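Local coordinates for heme-binding protein A / AI-2 binding protein A (Helicobacter pylori SS1, PDB 6OFQ) that binds peptides in the periplasm, here the tetrapeptide STSA, and probably delivers them to an ABC transporter for uptake, at residues A[132-140]-A[195-205]; A[142-150]-A[179-187]. All coordinates share one frame; numbering follows the deposited sequence. Where two conformers were deposited one is given.

In the fold
Both contacts lie on the same side of the chain's centre, in the part of this type II periplasmic binding protein that carries helices 116-127, 142-147 and 189-197. Contact 1 (132-140 with 195-205) is peripheral and partly buried, its centre about 24 Å from the centre of the chain; contact 2 (142-150 with 179-187) is wholly buried, its centre about 12 Å from that point. The two contact centres are about 18 Å apart. Along the chain, both segments of contact 2 fall between those of contact 1, and the two meet where Leu204 CG packs 3.9 Å from Leu187 CD2. Contact 1 mixes apolar packing with polar and water-mediated links, whereas contact 2 is apolar across its interface.

Contact 1: A[132-140]-A[195-205]; sequences RYYSPGAKS and LEQNNKKDELA
The ring of Tyr133 is the bump of this contact, entering a groove made by Lys201 CB, CG and CD, by Leu204 CD2 beside its CE2, and by Leu195 CB, 3.4 Å from Tyr133 OH. Lys201 CD sits over one face, 4.0 Å from the ring centroid of Tyr133 and 13° off the ring normal, as a CH-pi contact. A bend at chi3 (-59°) then turns the lysine back to the tyrosine's own backbone, where Lys201 NZ gives a 2.7 Å hydrogen bond to Tyr133 O, nearly along the C=O axis. A long flexible chain suits this place, apolar where it crosses the ring, charged where it meets the carbonyl. Water 2 bridges the same ammonium to Ser135 OG.

In the groove wall, Leu204 CD2 lies 3.5 Å from both Tyr133 CE2 and Tyr134 OH, so one methyl serves both tyrosines. These contacts join the loop between helices 116-127 and 142-147 to the chain leaving helix 189-197, which ends in a Schellman motif with Asn199 at positive phi, followed by the 3-10 turn 201-204. The Tyr134 ring is sandwiched between Tyr133 CD2 and Lys139 CD, while its hydroxyl, near Ala205 CB, hydrogen-bonds to Asp45 OD2; that of Tyr133 hydrogen-bonds to Ala192 O. Lys139 NZ forms a salt bridge with Asp202 OD1 at 3.4 Å, the hydrogen bond in it being weak, and water 1 joins that carboxylate oxygen to Ser135 N.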
loop_
_atom_site.group_PDB
_atom_site.type_symbol
_atom_site.label_atom_id
_atom_site.label_comp_id
_atom_site.label_asym_id
_atom_site.label_seq_id
_atom_site.Cartn_x
_atom_site.Cartn_y
_atom_site.Cartn_z
ATOM N N ARG A 132 20.951 -2.089 -11.225
ATOM C CA ARG A 132 19.803 -1.210 -11.000
ATOM C C ARG A 132 18.976 -0.889 -12.238
ATOM O O ARG A 132 17.779 -0.523 -12.107
ATOM C CB ARG A 132 20.298 0.081 -10.330
ATOM C CG ARG A 132 19.508 1.344 -10.590
ATOM C CD ARG A 132 20.377 2.519 -10.167
ATOM N NE ARG A 132 19.580 3.689 -10.432
ATOM C CZ ARG A 132 18.713 4.238 -9.597
ATOM N NH1 ARG A 132 18.538 3.731 -8.387
ATOM N NH2 ARG A 132 18.019 5.302 -9.962
ATOM N N TYR A 133 19.631 -0.895 -13.405
ATOM C CA TYR A 133 19.037 -0.668 -14.726
ATOM C C TYR A 133 18.870 0.816 -15.015
ATOM O O TYR A 133 19.490 1.356 -15.961
ATOM C CB TYR A 133 17.738 -1.458 -14.934
ATOM C CG TYR A 133 17.139 -1.280 -16.306
ATOM C CD1 TYR A 133 17.622 -2.043 -17.370
ATOM C CD2 TYR A 133 16.098 -0.368 -16.506
ATOM C CE1 TYR A 133 17.048 -1.894 -18.641
ATOM C CE2 TYR A 133 15.537 -0.195 -17.778
ATOM C CZ TYR A 133 16.058 -0.945 -18.832
ATOM O OH TYR A 133 15.449 -0.880 -20.069
ATOM N N TYR A 134 18.027 1.484 -14.236
ATOM C CA TYR A 134 17.781 2.910 -14.372
ATOM C C TYR A 134 19.060 3.680 -14.069
ATOM O O TYR A 134 19.904 3.271 -13.313
ATOM C CB TYR A 134 16.674 3.373 -13.457
ATOM C CG TYR A 134 15.368 2.681 -13.771
ATOM C CD1 TYR A 134 14.653 3.000 -14.898
ATOM C CD2 TYR A 134 14.780 1.826 -12.863
ATOM C CE1 TYR A 134 13.438 2.420 -15.223
ATOM C CE2 TYR A 134 13.589 1.185 -13.194
ATOM C CZ TYR A 134 12.877 1.547 -14.308
ATOM O OH TYR A 134 11.691 0.964 -14.622
ATOM N N SER A 135 19.169 4.812 -14.753
ATOM C CA SER A 135 20.264 5.728 -14.476
ATOM C C SER A 135 20.263 6.193 -13.051
ATOM O O SER A 135 19.200 6.250 -12.411
ATOM C CB SER A 135 20.127 7.005 -15.316
ATOM O OG SER A 135 20.428 6.549 -16.615
ATOM N N PRO A 136 21.452 6.549 -12.567
ATOM C CA PRO A 136 21.417 7.265 -11.298
ATOM C C PRO A 136 20.426 8.445 -11.354
ATOM O O PRO A 136 20.202 9.127 -12.363
ATOM C CB PRO A 136 22.895 7.633 -11.061
ATOM C CG PRO A 136 23.675 6.724 -11.968
ATOM C CD PRO A 136 22.801 6.503 -13.172
ATOM N N GLY A 137 19.663 8.588 -10.279
ATOM C CA GLY A 137 18.674 9.644 -10.220
ATOM C C GLY A 137 17.733 9.378 -9.071
ATOM O O GLY A 137 18.044 8.580 -8.194
ATOM N N ALA A 138 16.592 10.065 -9.059
ATOM C CA ALA A 138 15.650 9.974 -7.943
ATOM C C ALA A 138 15.003 8.591 -7.878
ATOM O O ALA A 138 14.571 8.279 -6.758
ATOM C CB ALA A 138 14.563 11.040 -7.994
ATOM N N LYS A 139 15.036 7.763 -8.932
ATOM C CA LYS A 139 14.358 6.436 -8.809
ATOM C C LYS A 139 15.016 5.571 -7.734
ATOM O O LYS A 139 16.254 5.491 -7.607
ATOM C CB LYS A 139 14.300 5.646 -10.115
ATOM C CG LYS A 139 13.492 6.292 -11.231
ATOM C CD LYS A 139 13.622 5.581 -12.554
ATOM C CE LYS A 139 12.509 5.823 -13.549
ATOM N NZ LYS A 139 12.588 7.245 -13.953
ATOM N N SER A 140 14.143 4.945 -6.956
ATOM C CA SER A 140 14.582 4.154 -5.839
ATOM C C SER A 140 13.663 2.940 -5.686
ATOM O O SER A 140 12.437 3.039 -5.841
ATOM C CB SER A 140 14.491 4.944 -4.555
ATOM O OG SER A 140 14.904 4.131 -3.472
ATOM N N LEU A 195 14.833 -1.663 -24.680
ATOM C CA LEU A 195 14.912 -0.238 -24.266
ATOM C C LEU A 195 16.315 0.277 -23.965
ATOM O O LEU A 195 16.705 1.396 -24.260
ATOM C CB LEU A 195 14.021 0.080 -23.033
ATOM C CG LEU A 195 12.542 -0.167 -23.195
ATOM C CD1 LEU A 195 11.870 0.070 -21.839
ATOM C CD2 LEU A 195 11.947 0.754 -24.224
ATOM N N GLU A 196 17.104 -0.600 -23.383
ATOM C CA GLU A 196 18.499 -0.284 -23.145
ATOM C C GLU A 196 19.205 -0.043 -24.485
ATOM O O GLU A 196 19.860 0.995 -24.542
ATOM C CB GLU A 196 19.218 -1.355 -22.339
ATOM C CG GLU A 196 20.631 -0.922 -21.936
ATOM C CD GLU A 196 21.167 -1.833 -20.848
ATOM O OE1 GLU A 196 20.884 -3.046 -20.900
ATOM O OE2 GLU A 196 21.769 -1.299 -19.889
ATOM N N GLN A 197 19.016 -0.930 -25.470
ATOM C CA GLN A 197 19.704 -0.830 -26.788
ATOM C C GLN A 197 19.296 0.512 -27.423
ATOM O O GLN A 197 20.116 1.287 -27.952
ATOM C CB GLN A 197 19.413 -2.049 -27.675
ATOM C CG GLN A 197 19.628 -3.454 -27.100
ATOM C CD GLN A 197 21.034 -3.694 -26.575
ATOM O OE1 GLN A 197 21.304 -3.815 -25.378
ATOM N NE2 GLN A 197 21.946 -3.843 -27.504
ATOM N N ASN A 198 18.019 0.849 -27.319
ATOM C CA ASN A 198 17.529 2.136 -27.816
ATOM C C ASN A 198 17.653 3.376 -26.999
ATOM O O ASN A 198 17.205 4.470 -27.417
ATOM C CB ASN A 198 16.090 1.949 -28.198
ATOM C CG ASN A 198 16.047 1.147 -29.442
ATOM O OD1 ASN A 198 16.296 1.700 -30.512
ATOM N ND2 ASN A 198 16.077 -0.149 -29.290
ATOM N N ASN A 199 18.381 3.300 -25.896
ATOM C CA ASN A 199 18.499 4.459 -25.041
ATOM C C ASN A 199 17.152 5.004 -24.565
ATOM O O ASN A 199 16.923 6.198 -24.480
ATOM C CB ASN A 199 19.254 5.561 -25.794
ATOM C CG ASN A 199 20.244 6.286 -24.908
ATOM O OD1 ASN A 199 20.050 7.456 -24.576
ATOM N ND2 ASN A 199 21.315 5.587 -24.521
ATOM N N LYS A 200 16.279 4.107 -24.128
ATOM C CA LYS A 200 14.947 4.492 -23.670
ATOM C C LYS A 200 14.616 3.783 -22.331
ATOM O O LYS A 200 13.433 3.490 -22.077
ATOM C CB LYS A 200 13.881 4.160 -24.719
ATOM C CG LYS A 200 13.923 5.015 -25.996
ATOM C CD LYS A 200 13.494 6.422 -25.630
ATOM C CE LYS A 200 13.492 7.403 -26.784
ATOM N NZ LYS A 200 12.863 8.671 -26.308
ATOM N N LYS A 201 15.616 3.656 -21.456
ATOM C CA LYS A 201 15.418 2.824 -20.249
ATOM C C LYS A 201 14.330 3.425 -19.354
ATOM O O LYS A 201 13.611 2.668 -18.706
ATOM C CB LYS A 201 16.662 2.716 -19.399
ATOM C CG LYS A 201 17.759 1.913 -20.074
ATOM C CD LYS A 201 18.980 1.568 -19.234
ATOM C CE LYS A 201 19.591 2.859 -18.753
ATOM N NZ LYS A 201 20.819 2.716 -17.909
ATOM N N ASP A 202 14.177 4.732 -19.267
ATOM C CA ASP A 202 13.096 5.257 -18.453
ATOM C C ASP A 202 11.712 4.842 -18.900
ATOM O O ASP A 202 10.749 4.916 -18.105
ATOM C CB ASP A 202 13.195 6.773 -18.356
ATOM C CG ASP A 202 14.341 7.222 -17.468
ATOM O OD1 ASP A 202 14.717 6.540 -16.486
ATOM O OD2 ASP A 202 14.808 8.366 -17.710
ATOM N N GLU A 203 11.562 4.411 -20.137
ATOM C CA GLU A 203 10.287 3.974 -20.613
ATOM C C GLU A 203 9.791 2.660 -19.971
ATOM O O GLU A 203 8.608 2.301 -20.055
ATOM C CB GLU A 203 10.213 3.832 -22.126
ATOM C CG GLU A 203 10.231 5.190 -22.834
ATOM C CD GLU A 203 9.880 5.105 -24.310
ATOM O OE1 GLU A 203 10.049 6.195 -24.895
ATOM O OE2 GLU A 203 9.534 4.054 -24.900
ATOM N N LEU A 204 10.704 1.938 -19.311
ATOM C CA LEU A 204 10.301 0.709 -18.591
ATOM C C LEU A 204 9.258 1.056 -17.526
ATOM O O LEU A 204 8.422 0.193 -17.215
ATOM C CB LEU A 204 11.527 0.058 -17.953
ATOM C CG LEU A 204 11.328 -1.378 -17.369
ATOM C CD1 LEU A 204 10.922 -2.352 -18.465
ATOM C CD2 LEU A 204 12.606 -1.763 -16.617
ATOM N N ALA A 205 9.361 2.274 -17.025
ATOM C CA ALA A 205 8.428 2.743 -15.963
ATOM C C ALA A 205 7.326 3.646 -16.484
ATOM O O ALA A 205 6.543 4.199 -15.683
ATOM C CB ALA A 205 9.207 3.496 -14.940
HETATM O O HOH W 1 17.235 5.263 -16.867
HETATM O O HOH W 2 22.274 5.007 -17.791
HETATM O O HOH W 3 10.520 6.833 -16.105
#

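Contact 2: A[142-150]-A[179-187]; sequences KYWEGMGMS and LGMDFLSIL
A Schellman turn at Gly148 separates helix 142-147 from helix 149-152, and the apolar side of these two consecutive helices receives Phe183, from the 3-10 turn that precedes helix 189-197 in this type II periplasmic binding protein. Gly148 has positive phi, which favours glycine, and also occupies the N-cap position of the second helix. Phe183 is the central side chain, with the largest share of the buried area. Its CG sits between the backbone N and the carbonyl carbon (chi1 81°), a setting that lays the ring against the first helix. Tyr143 CB rests over one face, 3.6 Å from the Phe183 centroid, and Leu184 CG covers the opposite face. Although the Tyr143 and Phe183 rings are nearly parallel, with planes 9° apart, they are slid so far that they barely overlap. Flexible, unbranched methionines suit the perimeter of this flat ring, since they can bend to follow it: Met147 SD approaches obliquely, 4.5 Å from the centroid of Phe183, as a Met-aromatic contact, while Met149 CG comes in at the edge. Met181 reaches across Tyr143 at about a right angle, its CE 3.4 Å from Tyr143 CE1; the phenol itself hydrogen-bonds to Asp431. Helix 116-127 lies against Trp144 and Leu184, and its Gln126 also donates to Phe183 O. Leu184 CD2 meets the edge of the Trp144 indole, 3.7 Å from Trp144 CZ3, while Met149 CB covers one indole face. The rotation of that indole is further fixed by its nitrogen: Trp144 NE1 points almost straight (177°) at Ser150 OG, 2.9 Å away and in the ring plane.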
loop_
_atom_site.group_PDB
_atom_site.type_symbol
_atom_site.label_atom_id
_atom_site.label_comp_id
_atom_site.label_asym_id
_atom_site.label_seq_id
_atom_site.Cartn_x
_atom_site.Cartn_y
_atom_site.Cartn_z
ATOM N N LYS A 142 12.069 1.369 -3.282
ATOM C CA LYS A 142 11.715 1.732 -1.930
ATOM C C LYS A 142 11.282 0.614 -1.020
ATOM O O LYS A 142 11.774 0.500 0.118
ATOM C CB LYS A 142 10.639 2.863 -1.881
ATOM C CG LYS A 142 11.097 4.205 -2.473
ATOM C CD LYS A 142 9.907 5.153 -2.701
ATOM C CE LYS A 142 10.033 6.304 -3.691
ATOM N NZ LYS A 142 8.864 7.225 -3.576
ATOM N N TYR A 143 10.363 -0.245 -1.458
ATOM C CA TYR A 143 9.995 -1.383 -0.661
ATOM C C TYR A 143 11.205 -2.251 -0.424
ATOM O O TYR A 143 11.330 -2.777 0.689
ATOM C CB TYR A 143 8.912 -2.219 -1.326
ATOM C CG TYR A 143 7.461 -1.913 -0.917
ATOM C CD1 TYR A 143 6.970 -2.473 0.240
ATOM C CD2 TYR A 143 6.572 -1.233 -1.737
ATOM C CE1 TYR A 143 5.651 -2.312 0.638
ATOM C CE2 TYR A 143 5.234 -1.064 -1.382
ATOM C CZ TYR A 143 4.802 -1.651 -0.208
ATOM O OH TYR A 143 3.454 -1.543 0.077
ATOM N N TRP A 144 11.952 -2.608 -1.470
ATOM C CA TRP A 144 13.084 -3.531 -1.337
ATOM C C TRP A 144 14.063 -3.047 -0.258
ATOM O O TRP A 144 14.481 -3.827 0.621
ATOM C CB TRP A 144 13.781 -3.743 -2.686
ATOM C CG TRP A 144 14.874 -4.717 -2.658
ATOM C CD1 TRP A 144 16.123 -4.539 -2.127
ATOM C CD2 TRP A 144 14.839 -6.062 -3.172
ATOM N NE1 TRP A 144 16.830 -5.715 -2.223
ATOM C CE2 TRP A 144 16.089 -6.665 -2.886
ATOM C CE3 TRP A 144 13.894 -6.826 -3.867
ATOM C CZ2 TRP A 144 16.376 -7.985 -3.195
ATOM C CZ3 TRP A 144 14.193 -8.122 -4.225
ATOM C CH2 TRP A 144 15.444 -8.708 -3.886
ATOM N N GLU A 145 14.422 -1.761 -0.354
ATOM C CA GLU A 145 15.310 -1.150 0.619
ATOM C C GLU A 145 14.752 -1.104 2.013
ATOM O O GLU A 145 15.357 -1.551 2.992
ATOM C CB GLU A 145 15.782 0.236 0.161
ATOM C CG GLU A 145 16.675 0.189 -1.068
ATOM C CD GLU A 145 17.894 -0.685 -0.838
ATOM O OE1 GLU A 145 18.625 -0.482 0.152
ATOM O OE2 GLU A 145 18.038 -1.674 -1.588
ATOM N N GLY A 146 13.509 -0.650 2.110
ATOM C CA GLY A 146 12.832 -0.554 3.371
ATOM C C GLY A 146 12.703 -1.811 4.180
ATOM O O GLY A 146 12.778 -1.862 5.425
ATOM N N MET A 147 12.306 -2.844 3.431
ATOM C CA MET A 147 12.140 -4.168 4.015
ATOM C C MET A 147 13.461 -4.913 4.337
ATOM O O MET A 147 13.462 -5.992 4.939
ATOM C CB MET A 147 11.231 -5.039 3.128
ATOM C CG MET A 147 9.788 -4.550 3.088
ATOM S SD MET A 147 8.739 -5.438 1.926
ATOM C CE MET A 147 8.835 -7.139 2.462
ATOM N N GLY A 148 14.560 -4.450 3.778
ATOM C CA GLY A 148 15.848 -5.125 3.926
ATOM C C GLY A 148 15.893 -6.432 3.172
ATOM O O GLY A 148 16.495 -7.410 3.630
ATOM N N MET A 149 15.291 -6.468 1.999
ATOM C CA MET A 149 15.304 -7.698 1.205
ATOM C C MET A 149 16.725 -8.193 0.847
ATOM O O MET A 149 16.925 -9.423 0.725
ATOM C CB MET A 149 14.501 -7.478 -0.064
ATOM C CG MET A 149 12.989 -7.389 0.161
ATOM S SD MET A 149 12.196 -8.914 0.655
ATOM C CE MET A 149 12.279 -9.754 -0.917
ATOM N N SER A 150 17.668 -7.271 0.721
ATOM C CA SER A 150 19.037 -7.727 0.445
ATOM C C SER A 150 19.684 -8.389 1.645
ATOM O O SER A 150 20.669 -9.095 1.395
ATOM C CB SER A 150 19.908 -6.538 0.040
ATOM O OG SER A 150 19.510 -6.037 -1.233
ATOM N N LEU A 179 6.389 -12.411 -1.656
ATOM C CA LEU A 179 6.547 -12.682 -3.086
ATOM C C LEU A 179 5.282 -12.402 -3.840
ATOM O O LEU A 179 5.308 -12.395 -5.080
ATOM C CB LEU A 179 6.990 -14.148 -3.355
ATOM C CG LEU A 179 8.306 -14.481 -2.677
ATOM C CD1 LEU A 179 8.579 -15.960 -3.019
ATOM C CD2 LEU A 179 9.390 -13.594 -3.178
ATOM N N GLY A 180 4.131 -12.165 -3.206
ATOM C CA GLY A 180 2.886 -11.710 -3.819
ATOM C C GLY A 180 2.770 -10.224 -3.870
ATOM O O GLY A 180 1.773 -9.755 -4.429
ATOM N N MET A 181 3.712 -9.473 -3.328
ATOM C CA MET A 181 3.603 -8.003 -3.256
ATOM C C MET A 181 3.967 -7.348 -4.600
ATOM O O MET A 181 4.872 -7.823 -5.288
ATOM C CB MET A 181 4.423 -7.454 -2.116
ATOM C CG MET A 181 3.889 -7.891 -0.775
ATOM S SD MET A 181 4.874 -7.421 0.643
ATOM C CE MET A 181 4.922 -5.634 0.441
ATOM N N ASP A 182 3.371 -6.174 -4.824
ATOM C CA ASP A 182 3.501 -5.477 -6.090
ATOM C C ASP A 182 4.976 -5.170 -6.467
ATOM O O ASP A 182 5.294 -5.233 -7.658
ATOM C CB ASP A 182 2.700 -4.197 -5.997
ATOM C CG ASP A 182 1.223 -4.445 -5.788
ATOM O OD1 ASP A 182 0.880 -4.725 -4.625
ATOM O OD2 ASP A 182 0.446 -4.404 -6.753
ATOM N N PHE A 183 5.815 -4.865 -5.490
ATOM C CA PHE A 183 7.197 -4.509 -5.818
ATOM C C PHE A 183 7.986 -5.642 -6.414
ATOM O O PHE A 183 9.053 -5.406 -6.986
ATOM C CB PHE A 183 7.897 -3.821 -4.630
ATOM C CG PHE A 183 8.416 -4.779 -3.574
ATOM C CD1 PHE A 183 7.624 -5.412 -2.627
ATOM C CD2 PHE A 183 9.777 -5.070 -3.527
ATOM C CE1 PHE A 183 8.126 -6.204 -1.614
ATOM C CE2 PHE A 183 10.292 -5.856 -2.516
ATOM C CZ PHE A 183 9.484 -6.491 -1.591
ATOM N N LEU A 184 7.492 -6.869 -6.218
ATOM C CA LEU A 184 8.134 -8.056 -6.755
ATOM C C LEU A 184 7.439 -8.568 -7.991
ATOM O O LEU A 184 7.571 -9.752 -8.367
ATOM C CB LEU A 184 8.274 -9.116 -5.666
ATOM C CG LEU A 184 9.169 -8.670 -4.533
ATOM C CD1 LEU A 184 9.152 -9.728 -3.426
ATOM C CD2 LEU A 184 10.603 -8.313 -4.969
ATOM N N SER A 185 6.715 -7.702 -8.681
ATOM C CA SER A 185 6.203 -7.986 -9.995
ATOM C C SER A 185 7.268 -8.386 -11.029
ATOM O O SER A 185 8.417 -7.931 -10.940
ATOM C CB SER A 185 5.522 -6.718 -10.486
ATOM O OG SER A 185 4.324 -6.401 -9.822
ATOM N N ILE A 186 6.848 -9.248 -11.935
ATOM C CA ILE A 186 7.770 -9.746 -12.967
ATOM C C ILE A 186 7.700 -8.881 -14.238
ATOM O O ILE A 186 6.673 -8.900 -14.908
ATOM C CB ILE A 186 7.529 -11.217 -13.269
ATOM C CG1 ILE A 186 7.582 -12.093 -11.993
ATOM C CG2 ILE A 186 8.569 -11.724 -14.265
ATOM C CD1 ILE A 186 8.766 -11.868 -11.080
ATOM N N LEU A 187 8.800 -8.155 -14.448
ATOM C CA LEU A 187 8.932 -7.377 -15.696
ATOM C C LEU A 187 9.695 -8.213 -16.704
ATOM O O LEU A 187 10.229 -9.273 -16.370
ATOM C CB LEU A 187 9.723 -6.116 -15.400
ATOM C CG LEU A 187 8.950 -4.952 -14.778
ATOM C CD1 LEU A 187 8.337 -5.276 -13.420
ATOM C CD2 LEU A 187 9.824 -3.718 -14.695
#